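Local coordinates for putative pachytene checkpoint protein 2 (Caenorhabditis elegans, PDB 4XGU) that is an AAA+ ATPase that remodels other proteins and probably plays a key role in chromosome recombination during meiosis, at residues D242-E255 against N292-D306. Sequence-based numbering, arbitrary orientation.
Sequences DEKCMVFVLIDEVE and NVLILCTSNLESTLD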
ATOM      1  N   ASP B 242      43.648   6.331  -3.194  1.00110.39           N
ATOM      2  CA  ASP B 242      44.934   6.110  -3.835  1.00117.13           C
ATOM      3  C   ASP B 242      44.936   6.753  -5.216  1.00116.93           C
ATOM      4  O   ASP B 242      44.155   6.373  -6.088  1.00117.48           O
ATOM      5  CB  ASP B 242      45.231   4.609  -3.932  1.00119.27           C
ATOM      6  CG  ASP B 242      46.612   4.316  -4.491  1.00119.51           C
ATOM      7  OD1 ASP B 242      47.424   5.257  -4.619  1.00123.00           O
ATOM      8  OD2 ASP B 242      46.889   3.137  -4.799  1.00114.99           O
ATOM      9  N   GLU B 243      45.807   7.739  -5.410  1.00114.80           N
ATOM     10  CA  GLU B 243      45.932   8.387  -6.709  1.00108.88           C
ATOM     11  C   GLU B 243      46.920   7.614  -7.574  1.00109.84           C
ATOM     12  O   GLU B 243      47.542   6.656  -7.111  1.00116.78           O
ATOM     13  CB  GLU B 243      46.371   9.845  -6.557  1.00107.55           C
ATOM     14  CG  GLU B 243      47.827  10.039  -6.151  1.00110.14           C
ATOM     15  CD  GLU B 243      48.064   9.880  -4.657  1.00115.36           C
ATOM     16  OE1 GLU B 243      49.050  10.455  -4.153  1.00118.11           O
ATOM     17  OE2 GLU B 243      47.273   9.183  -3.985  1.00116.59           O
ATOM     18  N   LYS B 244      47.048   8.032  -8.832  1.00100.12           N
ATOM     19  CA  LYS B 244      47.851   7.320  -9.826  1.00 92.92           C
ATOM     20  C   LYS B 244      47.350   5.885 -10.006  1.00 86.81           C
ATOM     21  O   LYS B 244      48.060   5.029 -10.533  1.00 81.31           O
ATOM     22  CB  LYS B 244      49.334   7.324  -9.444  1.00 93.21           C
ATOM     23  N   CYS B 245      46.119   5.639  -9.565  1.00 87.39           N
ATOM     24  CA  CYS B 245      45.461   4.350  -9.743  1.00 90.02           C
ATOM     25  C   CYS B 245      43.992   4.544 -10.085  1.00 93.17           C
ATOM     26  O   CYS B 245      43.266   5.226  -9.361  1.00 99.36           O
ATOM     27  CB  CYS B 245      45.585   3.485  -8.488  1.00 91.00           C
ATOM     28  SG  CYS B 245      44.523   2.011  -8.516  1.00 81.70           S
ATOM     29  N   MET B 246      43.552   3.943 -11.184  1.00 90.25           N
ATOM     30  CA  MET B 246      42.156   4.055 -11.579  1.00 88.28           C
ATOM     31  C   MET B 246      41.385   2.811 -11.165  1.00 84.58           C
ATOM     32  O   MET B 246      41.879   1.688 -11.294  1.00 82.68           O
ATOM     33  CB  MET B 246      42.025   4.304 -13.087  1.00 84.59           C
ATOM     34  CG  MET B 246      42.447   3.151 -13.980  1.00 82.03           C
ATOM     35  SD  MET B 246      42.514   3.624 -15.725  1.00 88.33           S
ATOM     36  CE  MET B 246      40.948   4.472 -15.917  1.00 79.08           C
ATOM     37  N   VAL B 247      40.181   3.019 -10.642  1.00 85.88           N
ATOM     38  CA  VAL B 247      39.350   1.909 -10.200  1.00 84.39           C
ATOM     39  C   VAL B 247      38.088   1.810 -11.058  1.00 72.96           C
ATOM     40  O   VAL B 247      37.503   2.817 -11.462  1.00 71.76           O
ATOM     41  CB  VAL B 247      38.985   2.036  -8.693  1.00 63.58           C
ATOM     42  CG1 VAL B 247      40.166   2.598  -7.912  1.00 61.48           C
ATOM     43  CG2 VAL B 247      37.761   2.902  -8.483  1.00 66.38           C
ATOM     44  N   PHE B 248      37.704   0.579 -11.372  1.00 65.90           N
ATOM     45  CA  PHE B 248      36.501   0.324 -12.150  1.00 61.74           C
ATOM     46  C   PHE B 248      35.477  -0.391 -11.289  1.00 66.26           C
ATOM     47  O   PHE B 248      35.798  -1.374 -10.624  1.00 74.48           O
ATOM     48  CB  PHE B 248      36.817  -0.516 -13.389  1.00 62.21           C
ATOM     49  CG  PHE B 248      37.574   0.222 -14.451  1.00 61.43           C
ATOM     50  CD1 PHE B 248      38.959   0.263 -14.434  1.00 65.68           C
ATOM     51  CD2 PHE B 248      36.904   0.863 -15.478  1.00 57.71           C
ATOM     52  CE1 PHE B 248      39.662   0.937 -15.418  1.00 62.62           C
ATOM     53  CE2 PHE B 248      37.598   1.540 -16.464  1.00 58.03           C
ATOM     54  CZ  PHE B 248      38.980   1.576 -16.435  1.00 58.72           C
ATOM     55  N   VAL B 249      34.243   0.095 -11.298  1.00 56.19           N
ATOM     56  CA  VAL B 249      33.191  -0.569 -10.547  1.00 58.30           C
ATOM     57  C   VAL B 249      32.120  -1.100 -11.484  1.00 62.49           C
ATOM     58  O   VAL B 249      31.411  -0.332 -12.133  1.00 64.13           O
ATOM     59  CB  VAL B 249      32.551   0.367  -9.516  1.00 61.40           C
ATOM     60  CG1 VAL B 249      31.411  -0.339  -8.802  1.00 64.17           C
ATOM     61  CG2 VAL B 249      33.595   0.848  -8.521  1.00 64.45           C
ATOM     62  N   LEU B 250      32.018  -2.422 -11.560  1.00 61.38           N
ATOM     63  CA  LEU B 250      30.996  -3.061 -12.374  1.00 65.99           C
ATOM     64  C   LEU B 250      29.836  -3.522 -11.499  1.00 74.32           C
ATOM     65  O   LEU B 250      30.044  -4.116 -10.441  1.00 84.11           O
ATOM     66  CB  LEU B 250      31.583  -4.243 -13.148  1.00 65.39           C
ATOM     67  CG  LEU B 250      30.581  -5.065 -13.960  1.00 63.42           C
ATOM     68  CD1 LEU B 250      29.908  -4.195 -15.007  1.00 63.85           C
ATOM     69  CD2 LEU B 250      31.259  -6.258 -14.607  1.00 62.06           C
ATOM     70  N   ILE B 251      28.617  -3.238 -11.944  1.00 72.61           N
ATOM     71  CA  ILE B 251      27.420  -3.638 -11.216  1.00 70.32           C
ATOM     72  C   ILE B 251      26.472  -4.407 -12.138  1.00 74.41           C
ATOM     73  O   ILE B 251      25.944  -3.854 -13.102  1.00 74.34           O
ATOM     74  CB  ILE B 251      26.701  -2.416 -10.616  1.00 69.24           C
ATOM     75  CG1 ILE B 251      27.634  -1.679  -9.652  1.00 65.75           C
ATOM     76  CG2 ILE B 251      25.426  -2.838  -9.906  1.00 71.06           C
ATOM     77  CD1 ILE B 251      27.177  -0.288  -9.294  1.00 58.87           C
ATOM     78  N   ASP B 252      26.267  -5.685 -11.837  1.00 82.32           N
ATOM     79  CA  ASP B 252      25.450  -6.555 -12.677  1.00 85.22           C
ATOM     80  C   ASP B 252      24.024  -6.680 -12.153  1.00 88.18           C
ATOM     81  O   ASP B 252      23.790  -6.552 -10.952  1.00 96.23           O
ATOM     82  CB  ASP B 252      26.088  -7.941 -12.779  1.00 90.38           C
ATOM     83  CG  ASP B 252      27.504  -7.892 -13.319  1.00 93.01           C
ATOM     84  OD1 ASP B 252      27.741  -7.157 -14.302  1.00 96.01           O
ATOM     85  OD2 ASP B 252      28.381  -8.584 -12.760  1.00 90.02           O
ATOM     86  N   GLU B 253      23.086  -6.945 -13.064  1.00 88.76           N
ATOM     87  CA  GLU B 253      21.670  -7.103 -12.728  1.00 93.73           C
ATOM     88  C   GLU B 253      21.167  -5.978 -11.831  1.00 94.40           C
ATOM     89  O   GLU B 253      20.593  -6.233 -10.773  1.00102.34           O
ATOM     90  CB  GLU B 253      21.425  -8.451 -12.047  1.00103.91           C
ATOM     91  CG  GLU B 253      21.396  -9.634 -12.996  1.00112.43           C
ATOM     92  CD  GLU B 253      20.179 -10.519 -12.782  1.00126.67           C
ATOM     93  OE1 GLU B 253      19.603 -10.487 -11.672  1.00133.91           O
ATOM     94  OE2 GLU B 253      19.794 -11.240 -13.728  1.00127.50           O
ATOM     95  N   VAL B 254      21.391  -4.741 -12.262  1.00 91.76           N
ATOM     96  CA  VAL B 254      21.124  -3.566 -11.438  1.00 92.20           C
ATOM     97  C   VAL B 254      19.694  -3.522 -10.905  1.00103.52           C
ATOM     98  O   VAL B 254      19.459  -3.141  -9.758  1.00108.66           O
ATOM     99  CB  VAL B 254      21.401  -2.268 -12.220  1.00 82.93           C
ATOM    100  CG1 VAL B 254      21.104  -1.056 -11.363  1.00 85.80           C
ATOM    101  CG2 VAL B 254      22.842  -2.234 -12.687  1.00 87.32           C
ATOM    102  N   GLU B 255      18.740  -3.931 -11.730  1.00105.97           N
ATOM    103  CA  GLU B 255      17.341  -3.846 -11.341  1.00114.22           C
ATOM    104  C   GLU B 255      16.929  -4.976 -10.404  1.00110.80           C
ATOM    105  O   GLU B 255      15.848  -4.935  -9.812  1.00115.34           O
ATOM    106  CB  GLU B 255      16.454  -3.826 -12.581  1.00126.45           C
ATOM    107  CG  GLU B 255      16.738  -2.639 -13.482  1.00134.55           C
ATOM    108  CD  GLU B 255      15.679  -2.448 -14.544  1.00140.89           C
ATOM    109  OE1 GLU B 255      16.023  -2.480 -15.746  1.00141.40           O
ATOM    110  OE2 GLU B 255      14.498  -2.263 -14.180  1.00143.26           O
ATOM    111  N   ASN B 292      39.800   9.569 -10.628  1.00 83.01           N
ATOM    112  CA  ASN B 292      40.420   8.305 -11.011  1.00 75.05           C
ATOM    113  C   ASN B 292      39.488   7.108 -10.850  1.00 68.02           C
ATOM    114  O   ASN B 292      39.936   5.994 -10.594  1.00 70.18           O
ATOM    115  CB  ASN B 292      41.690   8.074 -10.191  1.00 82.24           C
ATOM    116  CG  ASN B 292      41.398   7.845  -8.719  1.00 87.52           C
ATOM    117  OD1 ASN B 292      40.390   8.316  -8.193  1.00 93.10           O
ATOM    118  ND2 ASN B 292      42.281   7.114  -8.048  1.00 90.44           N
ATOM    119  N   VAL B 293      38.190   7.339 -10.998  1.00 63.78           N
ATOM    120  CA  VAL B 293      37.206   6.285 -10.796  1.00 58.51           C
ATOM    121  C   VAL B 293      36.237   6.218 -11.970  1.00 61.82           C
ATOM    122  O   VAL B 293      35.937   7.235 -12.587  1.00 67.27           O
ATOM    123  CB  VAL B 293      36.424   6.505  -9.487  1.00 61.96           C
ATOM    124  CG1 VAL B 293      35.336   5.471  -9.330  1.00 64.14           C
ATOM    125  CG2 VAL B 293      37.363   6.458  -8.298  1.00 65.44           C
ATOM    126  N   LEU B 294      35.762   5.019 -12.288  1.00 61.92           N
ATOM    127  CA  LEU B 294      34.784   4.845 -13.351  1.00 59.81           C
ATOM    128  C   LEU B 294      33.835   3.701 -13.014  1.00 67.69           C
ATOM    129  O   LEU B 294      34.275   2.578 -12.761  1.00 78.41           O
ATOM    130  CB  LEU B 294      35.493   4.581 -14.675  1.00 54.67           C
ATOM    131  CG  LEU B 294      34.638   4.690 -15.929  1.00 59.72           C
ATOM    132  CD1 LEU B 294      34.015   6.067 -15.995  1.00 68.30           C
ATOM    133  CD2 LEU B 294      35.494   4.428 -17.148  1.00 60.43           C
ATOM    134  N   ILE B 295      32.536   3.978 -13.007  1.00 64.57           N
ATOM    135  CA  ILE B 295      31.564   2.955 -12.631  1.00 65.50           C
ATOM    136  C   ILE B 295      30.703   2.527 -13.820  1.00 67.99           C
ATOM    137  O   ILE B 295      30.187   3.360 -14.567  1.00 71.01           O
ATOM    138  CB  ILE B 295      30.669   3.436 -11.469  1.00 69.68           C
ATOM    139  CG1 ILE B 295      29.944   4.725 -11.834  1.00 76.25           C
ATOM    140  CG2 ILE B 295      31.508   3.692 -10.230  1.00 77.61           C
ATOM    141  CD1 ILE B 295      29.283   5.397 -10.649  1.00 81.60           C
ATOM    142  N   LEU B 296      30.570   1.216 -13.996  1.00 67.92           N
ATOM    143  CA  LEU B 296      29.838   0.662 -15.130  1.00 58.40           C
ATOM    144  C   LEU B 296      28.674  -0.202 -14.659  1.00 62.79           C
ATOM    145  O   LEU B 296      28.836  -1.052 -13.786  1.00 72.14           O
ATOM    146  CB  LEU B 296      30.768  -0.161 -16.026  1.00 59.42           C
ATOM    147  CG  LEU B 296      32.014   0.512 -16.609  1.00 59.54           C
ATOM    148  CD1 LEU B 296      33.208   0.388 -15.674  1.00 64.15           C
ATOM    149  CD2 LEU B 296      32.337  -0.075 -17.968  1.00 58.32           C
ATOM    150  N   CYS B 297      27.503   0.015 -15.249  1.00 62.83           N
ATOM    151  CA  CYS B 297      26.303  -0.718 -14.862  1.00 63.33           C
ATOM    152  C   CYS B 297      25.693  -1.466 -16.044  1.00 66.37           C
ATOM    153  O   CYS B 297      25.773  -1.015 -17.187  1.00 67.23           O
ATOM    154  CB  CYS B 297      25.270   0.238 -14.264  1.00 66.31           C
ATOM    155  SG  CYS B 297      25.867   1.195 -12.853  1.00 92.44           S
ATOM    156  N   THR B 298      25.083  -2.611 -15.763  1.00 67.51           N
ATOM    157  CA  THR B 298      24.371  -3.361 -16.786  1.00 74.02           C
ATOM    158  C   THR B 298      22.993  -3.765 -16.272  1.00 74.98           C
ATOM    159  O   THR B 298      22.849  -4.172 -15.122  1.00 85.88           O
ATOM    160  CB  THR B 298      25.158  -4.615 -17.232  1.00 80.71           C
ATOM    161  OG1 THR B 298      24.319  -5.450 -18.039  1.00 85.17           O
ATOM    162  CG2 THR B 298      25.632  -5.409 -16.032  1.00 83.35           C
ATOM    163  N   SER B 299      21.979  -3.633 -17.120  1.00 71.28           N
ATOM    164  CA  SER B 299      20.618  -4.005 -16.744  1.00 73.98           C
ATOM    165  C   SER B 299      20.044  -5.036 -17.715  1.00 84.89           C
ATOM    166  O   SER B 299      19.851  -4.750 -18.896  1.00 91.01           O
ATOM    167  CB  SER B 299      19.721  -2.768 -16.693  1.00 78.87           C
ATOM    168  OG  SER B 299      18.419  -3.100 -16.248  1.00 89.34           O
ATOM    169  N   ASN B 300      19.773  -6.236 -17.211  1.00 87.89           N
ATOM    170  CA  ASN B 300      19.292  -7.327 -18.054  1.00 89.11           C
ATOM    171  C   ASN B 300      17.840  -7.138 -18.482  1.00 97.20           C
ATOM    172  O   ASN B 300      17.371  -7.789 -19.415  1.00103.26           O
ATOM    173  CB  ASN B 300      19.454  -8.666 -17.332  1.00 85.60           C
ATOM    174  CG  ASN B 300      20.898  -9.124 -17.268  1.00 88.34           C
ATOM    175  OD1 ASN B 300      21.703  -8.804 -18.144  1.00 86.16           O
ATOM    176  ND2 ASN B 300      21.235  -9.882 -16.231  1.00 94.55           N
ATOM    177  N   LEU B 301      17.131  -6.251 -17.793  1.00104.86           N
ATOM    178  CA  LEU B 301      15.749  -5.946 -18.144  1.00117.31           C
ATOM    179  C   LEU B 301      15.695  -4.786 -19.130  1.00119.18           C
ATOM    180  O   LEU B 301      16.481  -3.845 -19.036  1.00114.57           O
ATOM    181  CB  LEU B 301      14.932  -5.614 -16.891  1.00121.42           C
ATOM    182  CG  LEU B 301      13.479  -5.167 -17.088  1.00122.61           C
ATOM    183  CD1 LEU B 301      12.618  -6.320 -17.589  1.00122.69           C
ATOM    184  CD2 LEU B 301      12.914  -4.579 -15.799  1.00124.86           C
ATOM    185  N   GLU B 302      14.764  -4.856 -20.074  1.00125.29           N
ATOM    186  CA  GLU B 302      14.587  -3.788 -21.048  1.00129.16           C
ATOM    187  C   GLU B 302      13.245  -3.084 -20.845  1.00141.14           C
ATOM    188  O   GLU B 302      12.257  -3.714 -20.460  1.00147.53           O
ATOM    189  CB  GLU B 302      14.694  -4.344 -22.470  1.00123.63           C
ATOM    190  CG  GLU B 302      14.986  -3.302 -23.535  1.00121.95           C
ATOM    191  CD  GLU B 302      15.175  -3.919 -24.909  1.00124.12           C
ATOM    192  OE1 GLU B 302      15.885  -3.317 -25.743  1.00123.03           O
ATOM    193  OE2 GLU B 302      14.614  -5.008 -25.153  1.00126.29           O
ATOM    194  N   SER B 303      13.241  -1.771 -21.075  1.00140.82           N
ATOM    195  CA  SER B 303      12.032  -0.938 -21.113  1.00141.09           C
ATOM    196  C   SER B 303      11.350  -0.678 -19.763  1.00139.01           C
ATOM    197  O   SER B 303      10.203  -0.236 -19.729  1.00142.82           O
ATOM    198  CB  SER B 303      11.004  -1.544 -22.074  1.00144.00           C
ATOM    199  OG  SER B 303       9.764  -0.868 -21.977  1.00147.00           O
ATOM    200  N   THR B 304      12.042  -0.940 -18.660  1.00133.08           N
ATOM    201  CA  THR B 304      11.537  -0.543 -17.345  1.00132.02           C
ATOM    202  C   THR B 304      12.697  -0.017 -16.507  1.00132.18           C
ATOM    203  O   THR B 304      12.819  -0.311 -15.317  1.00132.28           O
ATOM    204  CB  THR B 304      10.830  -1.703 -16.614  1.00129.17           C
ATOM    205  OG1 THR B 304      10.097  -2.489 -17.560  1.00129.69           O
ATOM    206  CG2 THR B 304       9.862  -1.170 -15.559  1.00126.78           C
ATOM    207  N   LEU B 305      13.546   0.771 -17.157  1.00131.82           N
ATOM    208  CA  LEU B 305      14.748   1.315 -16.538  1.00130.27           C
ATOM    209  C   LEU B 305      14.427   2.261 -15.390  1.00129.49           C
ATOM    210  O   LEU B 305      13.514   3.081 -15.487  1.00128.69           O
ATOM    211  CB  LEU B 305      15.585   2.041 -17.589  1.00130.42           C
ATOM    212  CG  LEU B 305      17.030   1.582 -17.756  1.00129.69           C
ATOM    213  CD1 LEU B 305      17.676   2.326 -18.913  1.00128.49           C
ATOM    214  CD2 LEU B 305      17.804   1.797 -16.467  1.00130.17           C
ATOM    215  N   ASP B 306      15.185   2.146 -14.304  1.00128.15           N
ATOM    216  CA  ASP B 306      15.013   3.035 -13.162  1.00125.71           C
ATOM    217  C   ASP B 306      15.433   4.457 -13.529  1.00118.97           C
ATOM    218  O   ASP B 306      16.558   4.689 -13.972  1.00114.98           O
ATOM    219  CB  ASP B 306      15.812   2.533 -11.954  1.00127.43           C
ATOM    220  CG  ASP B 306      15.292   1.206 -11.415  1.00129.03           C
ATOM    221  OD1 ASP B 306      14.149   0.826 -11.752  1.00130.27           O
ATOM    222  OD2 ASP B 306      16.024   0.546 -10.645  1.00125.02           O
TER
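Val247 to Ile251 pair one for one with Val293 to Cys297, the two strands running parallel with their axes 16° apart. The pairing illustrates how an AAA+ ATPase builds its active site from neighbouring strand ends: by sequence and position, 245-251 is the Walker B strand, ending in Asp252 and Glu253, and 293-299 delivers the sensor-1 asparagine, Asn300.

Backbone hydrogen bonds run the length of the pair, from Val247 N to Asn292 O through to Thr298 N on Ile251 O. Leu296 N reaches Val249 O at 2.6 Å, and beyond the strand end Val254 N still bonds Thr298 O, at 3.3 Å.

Apolar side chains pack on both faces of the sheet. On the face covered by helix 185-199, Phe248 and Leu294 lie alongside each other, CE2 to CD2 3.6 Å, while Leu296 CD1 meets the Phe248 ring edge in plane. On the face covered by helix 275-288, Val249 CB rests 3.6 Å from Ile295 CG2, and Cys297 CB touches Val254 CG2.

The polar contacts gather at the ends. Asn292 ND2 makes a weak bond to Cys245 O and a second to Ala240. At the nucleotide end Asn300 ND2 donates to Glu253 OE2 at 3.2 Å, the carboxylate and amide planes turned 73° apart; Asn300 OD1 accepts from Lys185 of the P-loop, and the residue touches the bound ADP.

With CG opposite its own carbonyl carbon (chi1 -61°) and the chain extended beyond, Glu255 extends its carboxylate to the end of strand 293-299 and the loop that follows. Glu255 OE1 sits 2.5 Å from Ser299 OG, and Glu255 OE2 lies 3.2 Å from Leu301 CD2. An alanine here would probably leave the Ser299 hydroxyl without its nearest cross-contact partner and open a gap beside Leu301. Glu255 OE2 also comes within 3.9 Å of Asp306 OD1, two like charges close together.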